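Signal recognition particle 54 kDa protein (Aeropyrum pernix, PDB 7EPK) is the SRP54 subunit of the signal recognition particle, joining a helical bundle, a GDP-bound P-loop GTPase domain and a helical signal-peptide-binding domain. Local coordinates at residues Glu308-Val319 with Arg331-Leu342; Pro162-Leu170 with Glu200-Val208. All blocks are in the same frame, centred on the assembly; numbering follows the deposited sequence.

Contact 1: Glu308-Val319 with Arg331-Leu342; sequences EAGELDRAAEDV and RQLRAMRKLGPL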
loop_
_atom_site.group_PDB
_atom_site.type_symbol
_atom_site.label_atom_id
_atom_site.label_comp_id
_atom_site.label_asym_id
_atom_site.label_seq_id
_atom_site.Cartn_x
_atom_site.Cartn_y
_atom_site.Cartn_z
ATOM N N GLU A 308 15.309 9.988 -12.382
ATOM C CA GLU A 308 16.516 10.458 -11.655
ATOM C C GLU A 308 17.493 11.025 -12.703
ATOM O O GLU A 308 17.745 12.264 -12.659
ATOM C CB GLU A 308 17.079 9.339 -10.766
ATOM C CG GLU A 308 16.252 9.057 -9.507
ATOM C CD GLU A 308 16.512 7.720 -8.802
ATOM O OE1 GLU A 308 16.117 7.574 -7.619
ATOM O OE2 GLU A 308 17.082 6.805 -9.440
ATOM N N ALA A 309 17.962 10.180 -13.642
ATOM C CA ALA A 309 18.846 10.541 -14.787
ATOM C C ALA A 309 18.353 11.807 -15.513
ATOM O O ALA A 309 19.211 12.603 -15.929
ATOM C CB ALA A 309 18.950 9.387 -15.744
ATOM N N GLY A 310 17.034 11.990 -15.661
ATOM C CA GLY A 310 16.407 13.202 -16.227
ATOM C C GLY A 310 16.744 14.460 -15.436
ATOM O O GLY A 310 17.012 15.510 -16.076
ATOM N N GLU A 311 16.718 14.379 -14.097
ATOM C CA GLU A 311 17.165 15.477 -13.192
ATOM C C GLU A 311 18.663 15.727 -13.408
ATOM O O GLU A 311 19.052 16.896 -13.535
ATOM C CB GLU A 311 16.882 15.178 -11.718
ATOM C CG GLU A 311 15.600 15.807 -11.200
ATOM C CD GLU A 311 15.622 17.318 -11.050
ATOM O OE1 GLU A 311 15.632 17.808 -9.892
ATOM O OE2 GLU A 311 15.617 18.006 -12.086
ATOM N N LEU A 312 19.475 14.672 -13.478
ATOM C CA LEU A 312 20.924 14.806 -13.780
ATOM C C LEU A 312 21.101 15.380 -15.188
ATOM O O LEU A 312 21.942 16.277 -15.339
ATOM C CB LEU A 312 21.609 13.446 -13.648
ATOM C CG LEU A 312 23.130 13.471 -13.771
ATOM C CD1 LEU A 312 23.759 14.328 -12.683
ATOM C CD2 LEU A 312 23.702 12.067 -13.727
ATOM N N ASP A 313 20.328 14.888 -16.162
ATOM C CA ASP A 313 20.290 15.387 -17.565
ATOM C C ASP A 313 20.198 16.914 -17.568
ATOM O O ASP A 313 21.080 17.555 -18.185
ATOM C CB ASP A 313 19.107 14.792 -18.336
ATOM C CG ASP A 313 19.120 15.092 -19.826
ATOM O OD1 ASP A 313 18.518 16.119 -20.217
ATOM O OD2 ASP A 313 19.728 14.296 -20.582
ATOM N N ARG A 314 19.166 17.463 -16.916
ATOM C CA ARG A 314 18.925 18.926 -16.843
ATOM C C ARG A 314 20.101 19.581 -16.105
ATOM O O ARG A 314 20.571 20.624 -16.566
ATOM C CB ARG A 314 17.578 19.233 -16.181
ATOM C CG ARG A 314 17.347 20.716 -15.933
ATOM C CD ARG A 314 15.884 21.094 -15.841
ATOM N NE ARG A 314 15.305 20.733 -14.559
ATOM C CZ ARG A 314 15.474 21.410 -13.426
ATOM N NH1 ARG A 314 16.230 22.497 -13.392
ATOM N NH2 ARG A 314 14.888 20.987 -12.319
ATOM N N ALA A 315 20.582 18.973 -15.021
ATOM C CA ALA A 315 21.630 19.545 -14.145
ATOM C C ALA A 315 22.935 19.707 -14.931
ATOM O O ALA A 315 23.533 20.793 -14.843
ATOM C CB ALA A 315 21.823 18.679 -12.930
ATOM N N ALA A 316 23.356 18.662 -15.654
ATOM C CA ALA A 316 24.509 18.682 -16.586
ATOM C C ALA A 316 24.208 19.650 -17.730
ATOM O O ALA A 316 25.031 20.545 -17.977
ATOM C CB ALA A 316 24.794 17.303 -17.119
ATOM N N GLU A 317 23.065 19.484 -18.398
ATOM C CA GLU A 317 22.649 20.370 -19.517
ATOM C C GLU A 317 22.710 21.835 -19.045
ATOM O O GLU A 317 23.285 22.653 -19.774
ATOM C CB GLU A 317 21.274 19.937 -20.042
ATOM C CG GLU A 317 20.768 20.734 -21.241
ATOM C CD GLU A 317 21.674 20.779 -22.465
ATOM O OE1 GLU A 317 22.495 19.856 -22.634
ATOM O OE2 GLU A 317 21.559 21.743 -23.249
ATOM N N ASP A 318 22.177 22.141 -17.853
ATOM C CA ASP A 318 22.084 23.522 -17.289
ATOM C C ASP A 318 23.486 24.073 -17.007
ATOM O O ASP A 318 23.638 25.298 -16.979
ATOM C CB ASP A 318 21.211 23.603 -16.023
ATOM C CG ASP A 318 19.972 24.485 -16.157
ATOM O OD1 ASP A 318 19.986 25.391 -17.025
ATOM O OD2 ASP A 318 18.998 24.276 -15.382
ATOM N N VAL A 319 24.473 23.212 -16.782
ATOM C CA VAL A 319 25.900 23.626 -16.653
ATOM C C VAL A 319 26.421 23.934 -18.059
ATOM O O VAL A 319 26.875 25.067 -18.270
ATOM C CB VAL A 319 26.739 22.545 -15.948
ATOM C CG1 VAL A 319 28.226 22.685 -16.220
ATOM C CG2 VAL A 319 26.470 22.530 -14.454
ATOM N N ARG A 331 20.366 20.590 -7.021
ATOM C CA ARG A 331 19.500 19.633 -7.756
ATOM C C ARG A 331 20.387 18.533 -8.336
ATOM O O ARG A 331 19.951 17.353 -8.335
ATOM C CB ARG A 331 18.709 20.322 -8.875
ATOM C CG ARG A 331 17.506 21.119 -8.390
ATOM C CD ARG A 331 16.618 21.586 -9.533
ATOM N NE ARG A 331 15.745 22.679 -9.110
ATOM C CZ ARG A 331 16.004 23.977 -9.264
ATOM N NH1 ARG A 331 15.150 24.881 -8.811
ATOM N NH2 ARG A 331 17.112 24.370 -9.870
ATOM N N GLN A 332 21.571 18.933 -8.819
ATOM C CA GLN A 332 22.620 18.039 -9.369
ATOM C C GLN A 332 23.035 17.029 -8.295
ATOM O O GLN A 332 23.028 15.840 -8.601
ATOM C CB GLN A 332 23.812 18.863 -9.844
ATOM C CG GLN A 332 24.891 18.034 -10.532
ATOM C CD GLN A 332 26.066 18.897 -10.909
ATOM O OE1 GLN A 332 25.929 19.857 -11.670
ATOM N NE2 GLN A 332 27.215 18.576 -10.332
ATOM N N LEU A 333 23.349 17.486 -7.081
ATOM C CA LEU A 333 23.824 16.612 -5.976
ATOM C C LEU A 333 22.694 15.657 -5.591
ATOM O O LEU A 333 22.942 14.429 -5.599
ATOM C CB LEU A 333 24.278 17.455 -4.779
ATOM C CG LEU A 333 25.464 18.386 -5.045
ATOM C CD1 LEU A 333 25.649 19.401 -3.925
ATOM C CD2 LEU A 333 26.737 17.593 -5.267
ATOM N N ARG A 334 21.502 16.189 -5.289
ATOM C CA ARG A 334 20.305 15.367 -4.959
ATOM C C ARG A 334 20.198 14.225 -5.973
ATOM O O ARG A 334 20.110 13.075 -5.553
ATOM C CB ARG A 334 19.011 16.178 -4.982
ATOM C CG ARG A 334 17.772 15.346 -4.669
ATOM C CD ARG A 334 16.482 16.152 -4.593
ATOM N NE ARG A 334 15.399 15.518 -5.338
ATOM C CZ ARG A 334 15.360 15.372 -6.668
ATOM N NH1 ARG A 334 16.352 15.804 -7.437
ATOM N NH2 ARG A 334 14.318 14.780 -7.228
ATOM N N ALA A 335 20.247 14.559 -7.262
ATOM C CA ALA A 335 20.131 13.615 -8.399
ATOM C C ALA A 335 21.235 12.551 -8.318
ATOM O O ALA A 335 20.912 11.345 -8.383
ATOM C CB ALA A 335 20.169 14.373 -9.713
ATOM N N MET A 336 22.487 12.984 -8.179
ATOM C CA MET A 336 23.687 12.103 -8.135
ATOM C C MET A 336 23.602 11.156 -6.928
ATOM O O MET A 336 23.800 9.926 -7.116
ATOM C CB MET A 336 24.963 12.941 -8.032
ATOM C CG MET A 336 25.257 13.737 -9.274
ATOM S SD MET A 336 26.601 14.881 -8.975
ATOM C CE MET A 336 27.979 13.748 -9.115
ATOM N N ARG A 337 23.312 11.704 -5.743
ATOM C CA ARG A 337 23.161 10.924 -4.486
ATOM C C ARG A 337 22.242 9.713 -4.722
ATOM O O ARG A 337 22.775 8.601 -4.804
ATOM C CB ARG A 337 22.668 11.838 -3.364
ATOM C CG ARG A 337 23.749 12.752 -2.807
ATOM C CD ARG A 337 23.299 13.457 -1.550
ATOM N NE ARG A 337 22.966 12.491 -0.520
ATOM C CZ ARG A 337 22.471 12.802 0.666
ATOM N NH1 ARG A 337 22.252 14.067 0.997
ATOM N NH2 ARG A 337 22.199 11.832 1.521
ATOM N N LYS A 338 20.924 9.897 -4.841
ATOM C CA LYS A 338 20.008 8.778 -5.201
ATOM C C LYS A 338 20.209 8.475 -6.682
ATOM O O LYS A 338 19.461 9.033 -7.497
ATOM C CB LYS A 338 18.524 9.004 -4.859
ATOM C CG LYS A 338 17.885 10.355 -5.168
ATOM C CD LYS A 338 16.685 10.664 -4.265
ATOM C CE LYS A 338 16.977 10.512 -2.777
ATOM N NZ LYS A 338 15.770 10.676 -1.926
ATOM N N LEU A 339 21.220 7.652 -6.974
ATOM C CA LEU A 339 21.574 7.137 -8.321
ATOM C C LEU A 339 22.741 6.152 -8.183
ATOM O O LEU A 339 22.566 4.997 -8.589
ATOM C CB LEU A 339 21.936 8.306 -9.242
ATOM C CG LEU A 339 21.654 8.122 -10.736
ATOM C CD1 LEU A 339 20.509 7.154 -10.998
ATOM C CD2 LEU A 339 21.350 9.462 -11.385
ATOM N N GLY A 340 23.875 6.588 -7.623
ATOM C CA GLY A 340 25.019 5.716 -7.286
ATOM C C GLY A 340 26.353 6.286 -7.767
ATOM O O GLY A 340 26.618 7.476 -7.585
ATOM N N PRO A 341 27.244 5.455 -8.367
ATOM C CA PRO A 341 28.507 5.931 -8.935
ATOM C C PRO A 341 28.429 6.189 -10.451
ATOM O O PRO A 341 29.424 6.029 -11.131
ATOM C CB PRO A 341 29.417 4.744 -8.583
ATOM C CG PRO A 341 28.527 3.524 -8.796
ATOM C CD PRO A 341 27.114 3.993 -8.503
ATOM N N LEU A 342 27.252 6.610 -10.932
ATOM C CA LEU A 342 26.899 6.839 -12.362
ATOM C C LEU A 342 26.867 5.502 -13.120
ATOM O O LEU A 342 26.979 4.452 -12.453
ATOM C CB LEU A 342 27.861 7.855 -12.994
ATOM C CG LEU A 342 27.297 9.264 -13.209
ATOM C CD1 LEU A 342 25.852 9.227 -13.695
ATOM C CD2 LEU A 342 27.402 10.106 -11.948
#

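Contact 2: Pro162-Leu170 with Glu200-Val208; sequences PAEIARRGL and EMKAIASKV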
loop_
_atom_site.group_PDB
_atom_site.type_symbol
_atom_site.label_atom_id
_atom_site.label_comp_id
_atom_site.label_asym_id
_atom_site.label_seq_id
_atom_site.Cartn_x
_atom_site.Cartn_y
_atom_site.Cartn_z
ATOM N N PRO A 162 -27.570 -14.513 24.278
ATOM C CA PRO A 162 -26.279 -14.289 23.624
ATOM C C PRO A 162 -25.624 -12.943 23.985
ATOM O O PRO A 162 -24.421 -12.907 24.146
ATOM C CB PRO A 162 -26.628 -14.392 22.132
ATOM C CG PRO A 162 -27.873 -15.245 22.106
ATOM C CD PRO A 162 -28.648 -14.795 23.323
ATOM N N ALA A 163 -26.421 -11.887 24.150
ATOM C CA ALA A 163 -25.945 -10.541 24.537
ATOM C C ALA A 163 -25.256 -10.616 25.897
ATOM O O ALA A 163 -24.165 -10.027 26.036
ATOM C CB ALA A 163 -27.079 -9.559 24.562
ATOM N N GLU A 164 -25.859 -11.321 26.860
ATOM C CA GLU A 164 -25.324 -11.402 28.245
ATOM C C GLU A 164 -24.112 -12.338 28.243
ATOM O O GLU A 164 -23.181 -12.119 29.026
ATOM C CB GLU A 164 -26.408 -11.841 29.232
ATOM C CG GLU A 164 -27.455 -10.772 29.486
ATOM C CD GLU A 164 -26.992 -9.622 30.368
ATOM O OE1 GLU A 164 -26.557 -9.900 31.520
ATOM O OE2 GLU A 164 -27.064 -8.447 29.904
ATOM N N ILE A 165 -24.103 -13.338 27.376
ATOM C CA ILE A 165 -22.936 -14.260 27.255
ATOM C C ILE A 165 -21.746 -13.431 26.782
ATOM O O ILE A 165 -20.621 -13.594 27.310
ATOM C CB ILE A 165 -23.222 -15.420 26.292
ATOM C CG1 ILE A 165 -24.363 -16.294 26.823
ATOM C CG2 ILE A 165 -21.943 -16.199 26.051
ATOM C CD1 ILE A 165 -24.918 -17.288 25.825
ATOM N N ALA A 166 -22.009 -12.577 25.800
ATOM C CA ALA A 166 -20.999 -11.725 25.154
ATOM C C ALA A 166 -20.533 -10.671 26.175
ATOM O O ALA A 166 -19.323 -10.523 26.366
ATOM C CB ALA A 166 -21.599 -11.163 23.881
ATOM N N ARG A 167 -21.445 -9.994 26.870
ATOM C CA ARG A 167 -21.042 -9.035 27.933
ATOM C C ARG A 167 -20.207 -9.760 28.985
ATOM O O ARG A 167 -19.249 -9.188 29.476
ATOM C CB ARG A 167 -22.222 -8.370 28.631
ATOM C CG ARG A 167 -21.877 -6.986 29.151
ATOM C CD ARG A 167 -22.824 -6.495 30.230
ATOM N NE ARG A 167 -22.476 -7.083 31.524
ATOM C CZ ARG A 167 -23.240 -7.907 32.244
ATOM N NH1 ARG A 167 -22.788 -8.358 33.402
ATOM N NH2 ARG A 167 -24.445 -8.262 31.832
ATOM N N ARG A 168 -20.565 -10.985 29.327
ATOM C CA ARG A 168 -19.865 -11.700 30.412
ATOM C C ARG A 168 -18.443 -11.998 29.912
ATOM O O ARG A 168 -17.483 -11.655 30.638
ATOM C CB ARG A 168 -20.686 -12.917 30.846
ATOM C CG ARG A 168 -20.623 -13.241 32.336
ATOM C CD ARG A 168 -21.705 -14.253 32.688
ATOM N NE ARG A 168 -23.060 -13.725 32.466
ATOM C CZ ARG A 168 -24.032 -14.301 31.751
ATOM N NH1 ARG A 168 -23.842 -15.473 31.163
ATOM N NH2 ARG A 168 -25.212 -13.704 31.654
ATOM N N GLY A 169 -18.312 -12.570 28.706
ATOM C CA GLY A 169 -17.015 -12.936 28.086
ATOM C C GLY A 169 -16.089 -11.733 27.928
ATOM O O GLY A 169 -14.845 -11.891 28.037
ATOM N N LEU A 170 -16.676 -10.560 27.685
ATOM C CA LEU A 170 -15.942 -9.286 27.580
ATOM C C LEU A 170 -15.374 -8.961 28.958
ATOM O O LEU A 170 -14.152 -8.775 29.071
ATOM C CB LEU A 170 -16.887 -8.190 27.085
ATOM C CG LEU A 170 -16.205 -6.855 26.792
ATOM C CD1 LEU A 170 -15.044 -7.075 25.854
ATOM C CD2 LEU A 170 -17.162 -5.827 26.205
ATOM N N GLU A 200 -30.193 -10.248 16.915
ATOM C CA GLU A 200 -29.253 -10.837 17.902
ATOM C C GLU A 200 -27.926 -10.049 17.898
ATOM O O GLU A 200 -27.426 -9.698 19.019
ATOM C CB GLU A 200 -29.063 -12.325 17.617
ATOM C CG GLU A 200 -28.339 -13.043 18.741
ATOM C CD GLU A 200 -28.469 -14.552 18.708
ATOM O OE1 GLU A 200 -27.613 -15.197 18.074
ATOM O OE2 GLU A 200 -29.423 -15.066 19.335
ATOM N N MET A 201 -27.391 -9.776 16.694
ATOM C CA MET A 201 -26.149 -8.991 16.442
ATOM C C MET A 201 -26.316 -7.584 17.042
ATOM O O MET A 201 -25.455 -7.158 17.850
ATOM C CB MET A 201 -25.851 -8.892 14.938
ATOM C CG MET A 201 -25.571 -10.226 14.220
ATOM S SD MET A 201 -24.335 -11.314 15.018
ATOM C CE MET A 201 -25.400 -12.289 16.081
ATOM N N LYS A 202 -27.407 -6.905 16.691
ATOM C CA LYS A 202 -27.758 -5.551 17.190
ATOM C C LYS A 202 -27.804 -5.535 18.722
ATOM O O LYS A 202 -27.530 -4.486 19.305
ATOM C CB LYS A 202 -29.107 -5.141 16.596
ATOM C CG LYS A 202 -29.698 -3.837 17.121
ATOM C CD LYS A 202 -30.900 -3.348 16.314
ATOM C CE LYS A 202 -30.611 -3.169 14.832
ATOM N NZ LYS A 202 -31.755 -2.571 14.099
ATOM N N ALA A 203 -28.227 -6.627 19.351
ATOM C CA ALA A 203 -28.435 -6.704 20.817
ATOM C C ALA A 203 -27.066 -6.941 21.460
ATOM O O ALA A 203 -26.685 -6.169 22.355
ATOM C CB ALA A 203 -29.447 -7.786 21.159
ATOM N N ILE A 204 -26.350 -7.957 20.975
ATOM C CA ILE A 204 -24.936 -8.234 21.358
ATOM C C ILE A 204 -24.149 -6.933 21.249
ATOM O O ILE A 204 -23.453 -6.589 22.213
ATOM C CB ILE A 204 -24.302 -9.327 20.482
ATOM C CG1 ILE A 204 -24.930 -10.696 20.749
ATOM C CG2 ILE A 204 -22.787 -9.348 20.666
ATOM C CD1 ILE A 204 -24.703 -11.686 19.632
ATOM N N ALA A 205 -24.273 -6.251 20.111
ATOM C CA ALA A 205 -23.533 -5.003 19.821
ATOM C C ALA A 205 -23.833 -3.985 20.923
ATOM O O ALA A 205 -22.887 -3.348 21.423
ATOM C CB ALA A 205 -23.881 -4.479 18.460
ATOM N N SER A 206 -25.093 -3.876 21.330
ATOM C CA SER A 206 -25.543 -2.853 22.307
ATOM C C SER A 206 -24.899 -3.125 23.672
ATOM O O SER A 206 -24.410 -2.155 24.302
ATOM C CB SER A 206 -27.043 -2.792 22.396
ATOM O OG SER A 206 -27.451 -1.556 22.964
ATOM N N LYS A 207 -24.889 -4.385 24.111
ATOM C CA LYS A 207 -24.277 -4.784 25.407
ATOM C C LYS A 207 -22.744 -4.646 25.330
ATOM O O LYS A 207 -22.132 -4.238 26.338
ATOM C CB LYS A 207 -24.665 -6.222 25.774
ATOM C CG LYS A 207 -26.151 -6.468 26.010
ATOM C CD LYS A 207 -26.789 -5.551 27.039
ATOM C CE LYS A 207 -28.113 -6.065 27.567
ATOM N NZ LYS A 207 -27.981 -6.566 28.957
ATOM N N VAL A 208 -22.139 -4.972 24.185
ATOM C CA VAL A 208 -20.666 -5.148 24.073
ATOM C C VAL A 208 -19.986 -3.812 23.770
ATOM O O VAL A 208 -18.882 -3.619 24.288
ATOM C CB VAL A 208 -20.325 -6.234 23.046
ATOM C CG1 VAL A 208 -18.833 -6.326 22.811
ATOM C CG2 VAL A 208 -20.849 -7.593 23.487
#

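Contact 1: Glu308-Val319 with Arg331-Leu342
Ala315 and Gln332 bring their CA atoms within 5.1 Å where helices 308-319 and 331-337 run roughly antiparallel, their axes 8.5 Å apart and crossing at 146°. The crossing illustrates how a small residue admits a longer one: Ala315 CB lies against CB and CG of Gln332, whose extended chain continues to a hydrogen bond between NE2 and Tyr416 OH. One turn away Ala335 CB packs against Leu312 N and Glu311 CB. Leu312, its CG turned away from the backbone N (chi1 -173°), spreads its two methyls, CD1 to Met336 CG at 3.8 Å and CD2 to Leu342 CD1 at 3.6 Å. Glu308 runs its extended chain past Lys338 O (Glu308 CD 3.5 Å), Leu339 CD1 alongside.

A polar strip borders this apolar seam. The Glu311 carboxylate divides its oxygens, OE1 forming a salt bridge to Arg334 NH1 across the contact (3.2 Å) and OE2 one to Arg314 NH2 on its own helix (3.1 Å). Arg314 NH2 also comes near Arg331 NE, a like-charge approach that Glu311 probably tempers.

Among the neighbouring helices, 367-379 covers Met336 through Met370 and reaches Arg337 through a Glu367 salt bridge, while 350-356 places Leu355 against Val319.

Contact 2: Pro162-Leu170 with Glu200-Val208
Ala163 meets Ile204 where two helices of the P-loop NTPase fold lie side by side on the central sheet; Ala163 CA and Ile204 CA lie 4.1 Å apart. Each helix is the crossover of a beta-alpha-beta unit, one leading into strand 180-184 and the other out of it; they run in roughly the same direction, at 33°, with axes 8.2 Å apart. The pair exemplifies how small residues let neighbouring crossover helices approach closely.

Lys207 can be followed outward. Its CB faces the carbonyl O of Ala163 at 3.8 Å, and Lys207 CG rests on Ala163 CB at 3.5 Å. The first torsion (chi1 -63°) sets CG beside the backbone N, and a bend at chi2 brings CD and CE alongside the Glu164 carboxylate. NZ ends at Glu164 OE2 in a salt bridge whose details are doubtful, because the two atoms are modelled too close. The other oxygen of Glu164, OE1, lies in plane at the edge of the Arg167 guanidinium and forms a salt bridge with Arg167 NH2, its hydrogen bond weak.

Nearer the sheet the contact is apolar. Ala166 CB touches both Ile204 CG2 and Val208 CG2, and Ile204 CD1 lies 4.2 Å from Pro162 CB. Ile204 also rests on Leu100, and Leu170 and Val208 on Ile98, all of strand 97-102. At the N-terminal ends of both segments, Glu200 crosses Pro162 at about a right angle: Glu200 OE2, which is hydrogen-bonded to His135 NE2, lies 3.2 Å from Pro162 CG.

Contact 2 comes first along the chain and is complete by residue 208, a hundred residues before contact 1 begins. They lie on opposite sides of the chain's centre, with centres 62 Å apart and nearest atoms about 45 Å apart, and share no helix or strand. Contact 2 joins helices 162-175 and 194-208 over the sheet of the GTPase domain, the domain that holds GDP and magnesium. Contact 1 joins the C-terminal end of the long helix 293-320 to helix 326-337, the latter in the signal-peptide-binding domain. Helix 293-320 leads from the GTPase side to contact 1, consistent with a modular protein whose nucleotide-binding and helical parts pack independently.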